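Local atomic coordinates of YerB protein (Bacillus subtilis, PDB entry 2PSB), a protein that is a putative membrane-attached lipoprotein of unknown function that interacts with PcrA, an interaction not essential for viability or repair of UV-induced lesions. Residues 30-41 with 64-75; 43-51 with 212-222. All coordinates share one frame; numbering follows the deposited sequence.

Interaction 1: residues 30-41 with 64-75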
loop_
_atom_site.group_PDB
_atom_site.type_symbol
_atom_site.label_atom_id
_atom_site.label_comp_id
_atom_site.label_asym_id
_atom_site.label_seq_id
_atom_site.Cartn_x
_atom_site.Cartn_y
_atom_site.Cartn_z
ATOM N N ARG A 30 17.424 -4.480 6.145
ATOM C CA ARG A 30 17.028 -3.734 4.962
ATOM C C ARG A 30 15.893 -2.765 5.287
ATOM O O ARG A 30 14.793 -3.175 5.663
ATOM C CB ARG A 30 16.602 -4.679 3.846
ATOM C CG ARG A 30 16.443 -3.985 2.513
ATOM C CD ARG A 30 16.521 -4.990 1.377
ATOM N NE ARG A 30 15.526 -6.037 1.541
ATOM C CZ ARG A 30 15.516 -7.166 0.848
ATOM N NH1 ARG A 30 16.456 -7.396 -0.065
ATOM N NH2 ARG A 30 14.573 -8.071 1.074
ATOM N N ARG A 31 16.179 -1.476 5.158
ATOM C CA ARG A 31 15.197 -0.438 5.435
ATOM C C ARG A 31 14.005 -0.527 4.486
ATOM O O ARG A 31 14.168 -0.758 3.290
ATOM C CB ARG A 31 15.848 0.936 5.298
ATOM C CG ARG A 31 14.945 2.069 5.685
ATOM C CD ARG A 31 15.674 3.378 5.648
ATOM N NE ARG A 31 14.813 4.481 6.063
ATOM C CZ ARG A 31 15.166 5.757 6.014
ATOM N NH1 ARG A 31 16.366 6.086 5.566
ATOM N NH2 ARG A 31 14.322 6.698 6.415
ATOM N N PRO A 32 12.784 -0.348 5.017
ATOM C CA PRO A 32 11.582 -0.407 4.184
ATOM C C PRO A 32 11.584 0.686 3.117
ATOM O O PRO A 32 12.077 1.796 3.348
ATOM C CB PRO A 32 10.450 -0.201 5.197
ATOM C CG PRO A 32 11.011 -0.785 6.455
ATOM C CD PRO A 32 12.423 -0.238 6.442
ATOM N N VAL A 33 11.046 0.351 1.947
ATOM C CA VAL A 33 10.913 1.288 0.834
ATOM C C VAL A 33 9.412 1.340 0.517
ATOM O O VAL A 33 8.807 0.323 0.176
ATOM C CB VAL A 33 11.712 0.808 -0.418
ATOM C CG1 VAL A 33 11.476 1.751 -1.597
ATOM C CG2 VAL A 33 13.213 0.774 -0.096
ATOM N N ALA A 34 8.822 2.524 0.667
ATOM C CA ALA A 34 7.394 2.748 0.409
ATOM C C ALA A 34 7.205 3.537 -0.885
ATOM O O ALA A 34 7.568 4.707 -0.964
ATOM C CB ALA A 34 6.756 3.513 1.576
ATOM N N VAL A 35 6.615 2.900 -1.890
ATOM C CA VAL A 35 6.404 3.545 -3.178
ATOM C C VAL A 35 4.939 3.890 -3.454
ATOM O O VAL A 35 4.041 3.057 -3.285
ATOM C CB VAL A 35 6.902 2.646 -4.338
ATOM C CG1 VAL A 35 6.890 3.424 -5.632
ATOM C CG2 VAL A 35 8.281 2.086 -4.038
ATOM N N VAL A 36 4.698 5.124 -3.877
ATOM C CA VAL A 36 3.341 5.535 -4.229
ATOM C C VAL A 36 3.102 5.000 -5.632
ATOM O O VAL A 36 3.763 5.414 -6.579
ATOM C CB VAL A 36 3.185 7.043 -4.268
ATOM C CG1 VAL A 36 1.855 7.400 -4.928
ATOM C CG2 VAL A 36 3.247 7.597 -2.853
ATOM N N VAL A 37 2.159 4.075 -5.761
ATOM C CA VAL A 37 1.885 3.463 -7.052
ATOM C C VAL A 37 0.533 3.827 -7.672
ATOM O O VAL A 37 -0.530 3.696 -7.050
ATOM C CB VAL A 37 2.020 1.923 -6.954
ATOM C CG1 VAL A 37 1.696 1.274 -8.295
ATOM C CG2 VAL A 37 3.431 1.554 -6.522
ATOM N N ASN A 38 0.624 4.289 -8.915
ATOM C CA ASN A 38 -0.497 4.701 -9.757
ATOM C C ASN A 38 -1.547 3.578 -9.856
ATOM O O ASN A 38 -1.217 2.443 -10.200
ATOM C CB ASN A 38 0.065 5.013 -11.153
ATOM C CG ASN A 38 -0.842 5.898 -12.003
ATOM O OD1 ASN A 38 -0.393 6.448 -13.015
ATOM N ND2 ASN A 38 -2.097 6.042 -11.612
ATOM N N ASN A 39 -2.804 3.878 -9.540
ATOM C CA ASN A 39 -3.833 2.856 -9.685
ATOM C C ASN A 39 -4.935 3.328 -10.633
ATOM O O ASN A 39 -6.082 2.872 -10.569
ATOM C CB ASN A 39 -4.426 2.447 -8.338
ATOM C CG ASN A 39 -5.396 1.282 -8.468
ATOM O OD1 ASN A 39 -5.108 0.289 -9.146
ATOM N ND2 ASN A 39 -6.545 1.396 -7.825
ATOM N N HIS A 40 -4.582 4.264 -11.506
ATOM C CA HIS A 40 -5.518 4.755 -12.501
ATOM C C HIS A 40 -5.632 3.601 -13.482
ATOM O O HIS A 40 -4.641 2.937 -13.771
ATOM C CB HIS A 40 -4.962 5.994 -13.206
ATOM C CG HIS A 40 -5.837 6.502 -14.313
ATOM N ND1 HIS A 40 -5.948 5.863 -15.531
ATOM C CD2 HIS A 40 -6.657 7.578 -14.378
ATOM C CE1 HIS A 40 -6.795 6.523 -16.299
ATOM N NE2 HIS A 40 -7.241 7.567 -15.624
ATOM N N PRO A 41 -6.841 3.345 -14.010
ATOM C CA PRO A 41 -7.050 2.246 -14.961
ATOM C C PRO A 41 -5.920 2.033 -15.976
ATOM O O PRO A 41 -5.514 0.898 -16.226
ATOM C CB PRO A 41 -8.371 2.616 -15.620
ATOM C CG PRO A 41 -9.135 3.251 -14.481
ATOM C CD PRO A 41 -8.078 4.132 -13.832
ATOM N N ILE A 64 -10.640 7.957 -8.100
ATOM C CA ILE A 64 -9.582 7.005 -8.401
ATOM C C ILE A 64 -8.749 6.768 -7.145
ATOM O O ILE A 64 -8.449 7.706 -6.397
ATOM C CB ILE A 64 -8.669 7.525 -9.538
ATOM C CG1 ILE A 64 -9.455 7.571 -10.856
ATOM C CG2 ILE A 64 -7.426 6.631 -9.687
ATOM C CD1 ILE A 64 -9.750 6.202 -11.471
ATOM N N THR A 65 -8.391 5.507 -6.912
ATOM C CA THR A 65 -7.590 5.147 -5.752
ATOM C C THR A 65 -6.125 5.035 -6.141
ATOM O O THR A 65 -5.783 4.942 -7.319
ATOM C CB THR A 65 -8.008 3.804 -5.153
ATOM O OG1 THR A 65 -7.897 2.794 -6.151
ATOM C CG2 THR A 65 -9.424 3.858 -4.634
ATOM N N ARG A 66 -5.269 5.026 -5.132
ATOM C CA ARG A 66 -3.836 4.942 -5.352
ATOM C C ARG A 66 -3.241 4.059 -4.271
ATOM O O ARG A 66 -3.771 3.983 -3.165
ATOM C CB ARG A 66 -3.226 6.347 -5.307
ATOM C CG ARG A 66 -1.736 6.395 -5.557
ATOM C CD ARG A 66 -1.414 7.511 -6.527
ATOM N NE ARG A 66 -1.942 8.782 -6.059
ATOM C CZ ARG A 66 -2.307 9.781 -6.860
ATOM N NH1 ARG A 66 -2.773 10.910 -6.340
ATOM N NH2 ARG A 66 -2.230 9.649 -8.174
ATOM N N PHE A 67 -2.125 3.420 -4.594
ATOM C CA PHE A 67 -1.448 2.505 -3.681
ATOM C C PHE A 67 -0.167 3.044 -3.053
ATOM O O PHE A 67 0.502 3.933 -3.598
ATOM C CB PHE A 67 -1.024 1.232 -4.422
ATOM C CG PHE A 67 -2.133 0.526 -5.156
ATOM C CD1 PHE A 67 -1.833 -0.282 -6.250
ATOM C CD2 PHE A 67 -3.455 0.658 -4.764
ATOM C CE1 PHE A 67 -2.837 -0.950 -6.951
ATOM C CE2 PHE A 67 -4.470 0.001 -5.454
ATOM C CZ PHE A 67 -4.160 -0.807 -6.553
ATOM N N LEU A 68 0.162 2.473 -1.901
ATOM C CA LEU A 68 1.419 2.735 -1.214
ATOM C C LEU A 68 1.869 1.287 -1.046
ATOM O O LEU A 68 1.247 0.529 -0.308
ATOM C CB LEU A 68 1.248 3.378 0.163
ATOM C CG LEU A 68 2.612 3.617 0.841
ATOM C CD1 LEU A 68 3.418 4.685 0.057
ATOM C CD2 LEU A 68 2.419 4.050 2.274
ATOM N N ALA A 69 2.896 0.895 -1.791
ATOM C CA ALA A 69 3.426 -0.460 -1.721
ATOM C C ALA A 69 4.698 -0.431 -0.889
ATOM O O ALA A 69 5.697 0.192 -1.265
ATOM C CB ALA A 69 3.714 -0.997 -3.119
ATOM N N ILE A 70 4.645 -1.113 0.251
ATOM C CA ILE A 70 5.768 -1.151 1.169
ATOM C C ILE A 70 6.548 -2.447 1.025
ATOM O O ILE A 70 6.025 -3.538 1.280
ATOM C CB ILE A 70 5.261 -0.980 2.622
ATOM C CG1 ILE A 70 4.434 0.309 2.712
ATOM C CG2 ILE A 70 6.429 -0.986 3.611
ATOM C CD1 ILE A 70 4.003 0.658 4.116
ATOM N N PHE A 71 7.802 -2.301 0.594
ATOM C CA PHE A 71 8.724 -3.416 0.389
ATOM C C PHE A 71 9.753 -3.455 1.510
ATOM O O PHE A 71 10.218 -2.412 1.978
ATOM C CB PHE A 71 9.481 -3.272 -0.933
ATOM C CG PHE A 71 8.606 -3.042 -2.127
ATOM C CD1 PHE A 71 8.101 -1.774 -2.401
ATOM C CD2 PHE A 71 8.295 -4.089 -2.984
ATOM C CE1 PHE A 71 7.310 -1.557 -3.511
ATOM C CE2 PHE A 71 7.507 -3.885 -4.099
ATOM C CZ PHE A 71 7.009 -2.621 -4.366
ATOM N N GLN A 72 10.108 -4.663 1.931
ATOM C CA GLN A 72 11.098 -4.859 2.982
ATOM C C GLN A 72 11.704 -6.251 2.857
ATOM O O GLN A 72 12.915 -6.380 2.701
ATOM C CB GLN A 72 10.460 -4.687 4.359
ATOM C CG GLN A 72 11.441 -4.576 5.519
ATOM C CD GLN A 72 12.212 -5.860 5.790
ATOM O OE1 GLN A 72 11.638 -6.949 5.844
ATOM N NE2 GLN A 72 13.518 -5.733 5.987
ATOM N N SER A 73 10.865 -7.288 2.906
ATOM C CA SER A 73 11.356 -8.669 2.811
ATOM C C SER A 73 11.701 -9.055 1.385
ATOM O O SER A 73 12.390 -10.049 1.153
ATOM C CB SER A 73 10.314 -9.662 3.318
ATOM O OG SER A 73 9.396 -9.958 2.280
ATOM N N GLN A 74 11.184 -8.290 0.433
ATOM C CA GLN A 74 11.425 -8.546 -0.982
ATOM C C GLN A 74 11.511 -7.232 -1.722
ATOM O O GLN A 74 10.575 -6.433 -1.693
ATOM C CB GLN A 74 10.292 -9.362 -1.608
ATOM C CG GLN A 74 10.211 -10.809 -1.183
ATOM C CD GLN A 74 9.202 -11.575 -2.016
ATOM O OE1 GLN A 74 8.034 -11.192 -2.106
ATOM N NE2 GLN A 74 9.650 -12.659 -2.638
HETATM N N MSE A 75 12.634 -7.008 -2.393
HETATM C CA MSE A 75 12.820 -5.783 -3.150
HETATM C C MSE A 75 12.460 -6.061 -4.597
HETATM O O MSE A 75 12.774 -7.122 -5.128
HETATM C CB MSE A 75 14.269 -5.301 -3.042
HETATM C CG MSE A 75 14.634 -4.726 -1.687
HETATM SE SE MSE A 75 13.496 -3.248 -1.144
HETATM C CE MSE A 75 13.198 -3.732 0.694
HETATM O O HOH W 1 -3.708 6.685 -8.614
HETATM O O HOH W 2 -8.583 2.950 -9.058
#
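V33 to V37 and F67 to F71 pair as two neighbouring antiparallel strands in the buried middle of the chain, their short axes 4.5 Å apart. V33, V35 and V37 form hydrogen-bonded pairs with F71, A69 and F67, giving six main-chain bonds; A34 and V36 fill the non-hydrogen-bonded places opposite I70 and L68. Beta-branched valines suit such extended backbone and offer compact methyls to both faces of the sheet. On one face A34 CB meets L68 CD1 at 3.9 Å, and the small alanine lies close under helix 87-94, which also covers L68. On the opposite face V35 CG2 crosses F71 at CE1, 3.8 Å away.

Both ends are closed by polar side chains. N39, with CG anti to the backbone N (chi1 -174°), lays its amide over the F67 ring, the planes 30° apart, and its CB stands 3.8 Å from the ring centroid in a CH-pi contact. An asparagine can do this while its ND2 still donates in plane to T65 OG1 at 2.6 Å, an oxygen that also bonds to E57. Two waters tie the backbone of N39 to T65. At the other end R30 grips Q72 O side-on with NE and NH2, each at 2.9 Å, while Q72 NE2 answers with a nearly straight bond (174°) to R30 O in the carbonyl plane and a second one to V27 O. The selenomethionine M75 runs alongside R30 in the opposite sense, so the guanidinium is held at its edge, with M75 CG over one face. Strand 33-37 thus sits between an antiparallel partner, 65-71, and a parallel one, 99-102, as an inner strand of mixed beta-structure, with helix 87-94 packed on the A34 and L68 face.

Interaction 2: residues 43-51 with 212-222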
loop_
_atom_site.group_PDB
_atom_site.type_symbol
_atom_site.label_atom_id
_atom_site.label_comp_id
_atom_site.label_asym_id
_atom_site.label_seq_id
_atom_site.Cartn_x
_atom_site.Cartn_y
_atom_site.Cartn_z
ATOM N N ALA A 43 -2.843 2.533 -15.682
ATOM C CA ALA A 43 -1.575 2.148 -15.068
ATOM C C ALA A 43 -1.490 0.651 -14.760
ATOM O O ALA A 43 -0.452 0.158 -14.317
ATOM C CB ALA A 43 -1.361 2.947 -13.784
ATOM N N ARG A 44 -2.580 -0.066 -15.009
ATOM C CA ARG A 44 -2.657 -1.502 -14.726
ATOM C C ARG A 44 -2.302 -2.331 -15.942
ATOM O O ARG A 44 -2.664 -1.983 -17.057
ATOM C CB ARG A 44 -4.072 -1.839 -14.267
ATOM C CG ARG A 44 -4.613 -0.872 -13.225
ATOM C CD ARG A 44 -6.107 -1.063 -13.015
ATOM N NE ARG A 44 -6.643 -0.044 -12.124
ATOM C CZ ARG A 44 -7.933 0.212 -11.958
ATOM N NH1 ARG A 44 -8.848 -0.479 -12.627
ATOM N NH2 ARG A 44 -8.309 1.163 -11.117
ATOM N N PRO A 45 -1.563 -3.435 -15.745
ATOM C CA PRO A 45 -1.065 -3.910 -14.450
ATOM C C PRO A 45 0.218 -3.166 -14.067
ATOM O O PRO A 45 0.986 -2.777 -14.934
ATOM C CB PRO A 45 -0.818 -5.392 -14.713
ATOM C CG PRO A 45 -0.285 -5.368 -16.107
ATOM C CD PRO A 45 -1.211 -4.392 -16.814
ATOM N N GLN A 46 0.437 -2.979 -12.770
ATOM C CA GLN A 46 1.617 -2.291 -12.285
ATOM C C GLN A 46 2.786 -3.263 -12.182
ATOM O O GLN A 46 2.625 -4.469 -12.413
ATOM C CB GLN A 46 1.326 -1.668 -10.919
ATOM C CG GLN A 46 0.187 -0.633 -10.936
ATOM C CD GLN A 46 -1.183 -1.235 -10.635
ATOM O OE1 GLN A 46 -1.447 -2.408 -10.928
ATOM N NE2 GLN A 46 -2.068 -0.426 -10.062
ATOM N N SER A 47 3.961 -2.741 -11.836
ATOM C CA SER A 47 5.159 -3.560 -11.682
ATOM C C SER A 47 5.630 -3.632 -10.226
ATOM O O SER A 47 5.674 -2.609 -9.529
ATOM C CB SER A 47 6.297 -3.000 -12.537
ATOM O OG SER A 47 6.000 -3.103 -13.923
ATOM N N GLY A 48 5.958 -4.846 -9.776
ATOM C CA GLY A 48 6.466 -5.054 -8.427
ATOM C C GLY A 48 5.522 -5.265 -7.252
ATOM O O GLY A 48 5.990 -5.478 -6.136
ATOM N N LEU A 49 4.211 -5.222 -7.468
ATOM C CA LEU A 49 3.280 -5.410 -6.347
ATOM C C LEU A 49 3.278 -6.813 -5.730
ATOM O O LEU A 49 2.768 -6.995 -4.622
ATOM C CB LEU A 49 1.846 -5.019 -6.743
ATOM C CG LEU A 49 1.593 -3.526 -6.979
ATOM C CD1 LEU A 49 0.093 -3.252 -7.050
ATOM C CD2 LEU A 49 2.218 -2.710 -5.846
ATOM N N SER A 50 3.849 -7.798 -6.423
ATOM C CA SER A 50 3.895 -9.157 -5.874
ATOM C C SER A 50 5.045 -9.317 -4.880
ATOM O O SER A 50 5.107 -10.303 -4.138
ATOM C CB SER A 50 4.041 -10.195 -6.986
ATOM O OG SER A 50 5.224 -10.000 -7.737
ATOM N N LYS A 51 5.955 -8.345 -4.869
ATOM C CA LYS A 51 7.093 -8.377 -3.961
ATOM C C LYS A 51 6.845 -7.525 -2.716
ATOM O O LYS A 51 7.641 -7.563 -1.778
ATOM C CB LYS A 51 8.359 -7.870 -4.659
ATOM C CG LYS A 51 8.766 -8.639 -5.899
ATOM C CD LYS A 51 9.056 -10.082 -5.597
ATOM C CE LYS A 51 9.290 -10.868 -6.886
ATOM N NZ LYS A 51 8.103 -10.879 -7.802
ATOM N N SER A 212 -9.758 -5.827 -10.041
ATOM C CA SER A 212 -10.276 -4.478 -10.006
ATOM C C SER A 212 -11.062 -4.308 -11.293
ATOM O O SER A 212 -10.637 -4.767 -12.349
ATOM C CB SER A 212 -9.117 -3.474 -9.942
ATOM O OG SER A 212 -8.133 -3.808 -10.914
ATOM N N ASP A 213 -12.223 -3.676 -11.187
ATOM C CA ASP A 213 -13.082 -3.440 -12.339
ATOM C C ASP A 213 -13.290 -4.651 -13.254
ATOM O O ASP A 213 -13.503 -4.488 -14.452
ATOM C CB ASP A 213 -12.536 -2.264 -13.152
ATOM C CG ASP A 213 -12.522 -0.963 -12.363
ATOM O OD1 ASP A 213 -13.522 -0.687 -11.665
ATOM O OD2 ASP A 213 -11.518 -0.214 -12.445
ATOM N N GLY A 214 -13.222 -5.858 -12.698
ATOM C CA GLY A 214 -13.437 -7.051 -13.503
ATOM C C GLY A 214 -12.219 -7.799 -14.022
ATOM O O GLY A 214 -12.358 -8.850 -14.652
ATOM N N VAL A 215 -11.025 -7.279 -13.764
ATOM C CA VAL A 215 -9.809 -7.938 -14.234
ATOM C C VAL A 215 -8.997 -8.360 -13.019
ATOM O O VAL A 215 -8.899 -7.609 -12.054
ATOM C CB VAL A 215 -8.961 -6.978 -15.105
ATOM C CG1 VAL A 215 -7.823 -7.734 -15.778
ATOM C CG2 VAL A 215 -9.847 -6.301 -16.142
ATOM N N ILE A 216 -8.419 -9.559 -13.050
ATOM C CA ILE A 216 -7.629 -10.010 -11.906
ATOM C C ILE A 216 -6.329 -9.204 -11.788
ATOM O O ILE A 216 -5.637 -8.962 -12.779
ATOM C CB ILE A 216 -7.299 -11.520 -11.991
ATOM C CG1 ILE A 216 -6.779 -12.002 -10.633
ATOM C CG2 ILE A 216 -6.274 -11.778 -13.093
ATOM C CD1 ILE A 216 -6.573 -13.502 -10.532
ATOM N N THR A 217 -6.018 -8.778 -10.567
ATOM C CA THR A 217 -4.821 -7.989 -10.305
ATOM C C THR A 217 -3.559 -8.822 -10.447
ATOM O O THR A 217 -3.295 -9.727 -9.654
ATOM C CB THR A 217 -4.848 -7.379 -8.896
ATOM O OG1 THR A 217 -6.026 -6.574 -8.756
ATOM C CG2 THR A 217 -3.604 -6.505 -8.663
ATOM N N THR A 218 -2.769 -8.482 -11.456
ATOM C CA THR A 218 -1.528 -9.173 -11.745
ATOM C C THR A 218 -0.329 -8.217 -11.673
ATOM O O THR A 218 -0.494 -6.997 -11.583
ATOM C CB THR A 218 -1.590 -9.776 -13.155
ATOM O OG1 THR A 218 -0.489 -10.661 -13.345
ATOM C CG2 THR A 218 -1.526 -8.691 -14.192
ATOM N N ASP A 219 0.871 -8.786 -11.709
ATOM C CA ASP A 219 2.103 -8.005 -11.675
ATOM C C ASP A 219 2.711 -8.104 -13.071
ATOM O O ASP A 219 3.187 -9.171 -13.474
ATOM C CB ASP A 219 3.077 -8.585 -10.640
ATOM C CG ASP A 219 4.323 -7.718 -10.437
ATOM O OD1 ASP A 219 4.673 -6.921 -11.337
ATOM O OD2 ASP A 219 4.962 -7.849 -9.374
ATOM N N ARG A 220 2.688 -7.002 -13.814
ATOM C CA ARG A 220 3.240 -7.013 -15.158
ATOM C C ARG A 220 4.589 -7.729 -15.212
ATOM O O ARG A 220 4.902 -8.391 -16.194
ATOM C CB ARG A 220 3.423 -5.590 -15.701
ATOM C CG ARG A 220 4.057 -5.566 -17.098
ATOM C CD ARG A 220 4.466 -4.157 -17.530
ATOM N NE ARG A 220 3.349 -3.216 -17.538
ATOM C CZ ARG A 220 2.404 -3.172 -18.473
ATOM N NH1 ARG A 220 2.437 -4.021 -19.497
ATOM N NH2 ARG A 220 1.421 -2.275 -18.380
ATOM N N GLU A 221 5.373 -7.605 -14.146
ATOM C CA GLU A 221 6.699 -8.213 -14.100
ATOM C C GLU A 221 6.729 -9.744 -14.070
ATOM O O GLU A 221 7.702 -10.355 -14.521
ATOM C CB GLU A 221 7.486 -7.642 -12.919
ATOM C CG GLU A 221 7.686 -6.127 -13.006
ATOM C CD GLU A 221 8.245 -5.660 -14.365
ATOM O OE1 GLU A 221 9.317 -6.145 -14.781
ATOM O OE2 GLU A 221 7.603 -4.802 -15.018
ATOM N N THR A 222 5.670 -10.365 -13.551
ATOM C CA THR A 222 5.590 -11.820 -13.496
ATOM C C THR A 222 4.475 -12.362 -14.387
ATOM O O THR A 222 4.474 -13.539 -14.751
ATOM C CB THR A 222 5.292 -12.321 -12.078
ATOM O OG1 THR A 222 4.049 -11.762 -11.624
ATOM C CG2 THR A 222 6.408 -11.946 -11.133
HETATM O O HOH W 3 0.890 -0.102 -17.074
HETATM O O HOH W 4 -8.816 -3.598 -14.047
HETATM O O HOH W 5 3.544 -1.855 -15.256
HETATM O O HOH W 6 -0.310 -4.814 -9.841
HETATM O O HOH W 7 7.479 -7.867 -9.430
#
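The backbones draw together at S47 and R220, whose CA atoms lie 5.3 Å apart, and one main-chain bond, R220 N to Q46 O, joins them before the chain at G48 to K51 curls into a type I turn. D219 accepts half of the hydrogen bonds across the contact. Its OD1 takes G48 N at 2.9 Å on the syn side and E221 N from the opposite face of the carboxylate, while OD2 accepts both the backbone N and, at 2.7 Å, the OG of S50. The bond from E221 N makes this an Asx turn, a motif in which aspartate shapes its own loop; here the same carboxylate also binds the turn across the interface. Four such donors would probably favour the charged form, with K51 NZ, itself bonded to S50 OG, adding an opposite charge 4.6 Å from OD2. An alanine in place of D219 would probably leave G48 N, E221 N and the two S50 donors without their acceptor and free the 48-51 turn to shift. Glycine suits position 48, whose phi of 87° other residues rarely adopt.

Beside this site S47 OG, turned anti to its carbonyl carbon (chi1 -66°), donates to the anti side of E221 OE2 at 2.6 Å. P45, preceded by a cis peptide, sets CG over the centre of one face of the R220 guanidinium, and its CB presses tightly on T218 CG2 at 3.4 Å. In-plane waters take the R220 edge: one bonds NE and reaches P45 O and S47 OG as well. Further along, the extended R44 chain carries NH1 to D213 OD2 in a 2.7 Å salt bridge, straight at 169°, on the type I' turn that links strands 207-212 and 215-219; D213 OD1 meanwhile accepts from L196 N.

Interaction 1 is core: a regular strand ladder near the centre of the chain, built on backbone bonds and apolar side chains, with polar groups mainly at its ends. Interaction 2 lies farther out and is only partly buried, and there carboxylates, hydroxyls, arginines and waters do the work between a loop and a strand with its flanking turns. The first joins strands of the DUF3048 N-terminal family region; the second brings a loop of that region against the C-terminal one. They meet directly: R44 NH2 bonds to N39 O and Q46 NE2 to N38 O, just after the first strand, and F71 of the second strand packs on G48. The loop thus connects the strand pair to residues 212-222.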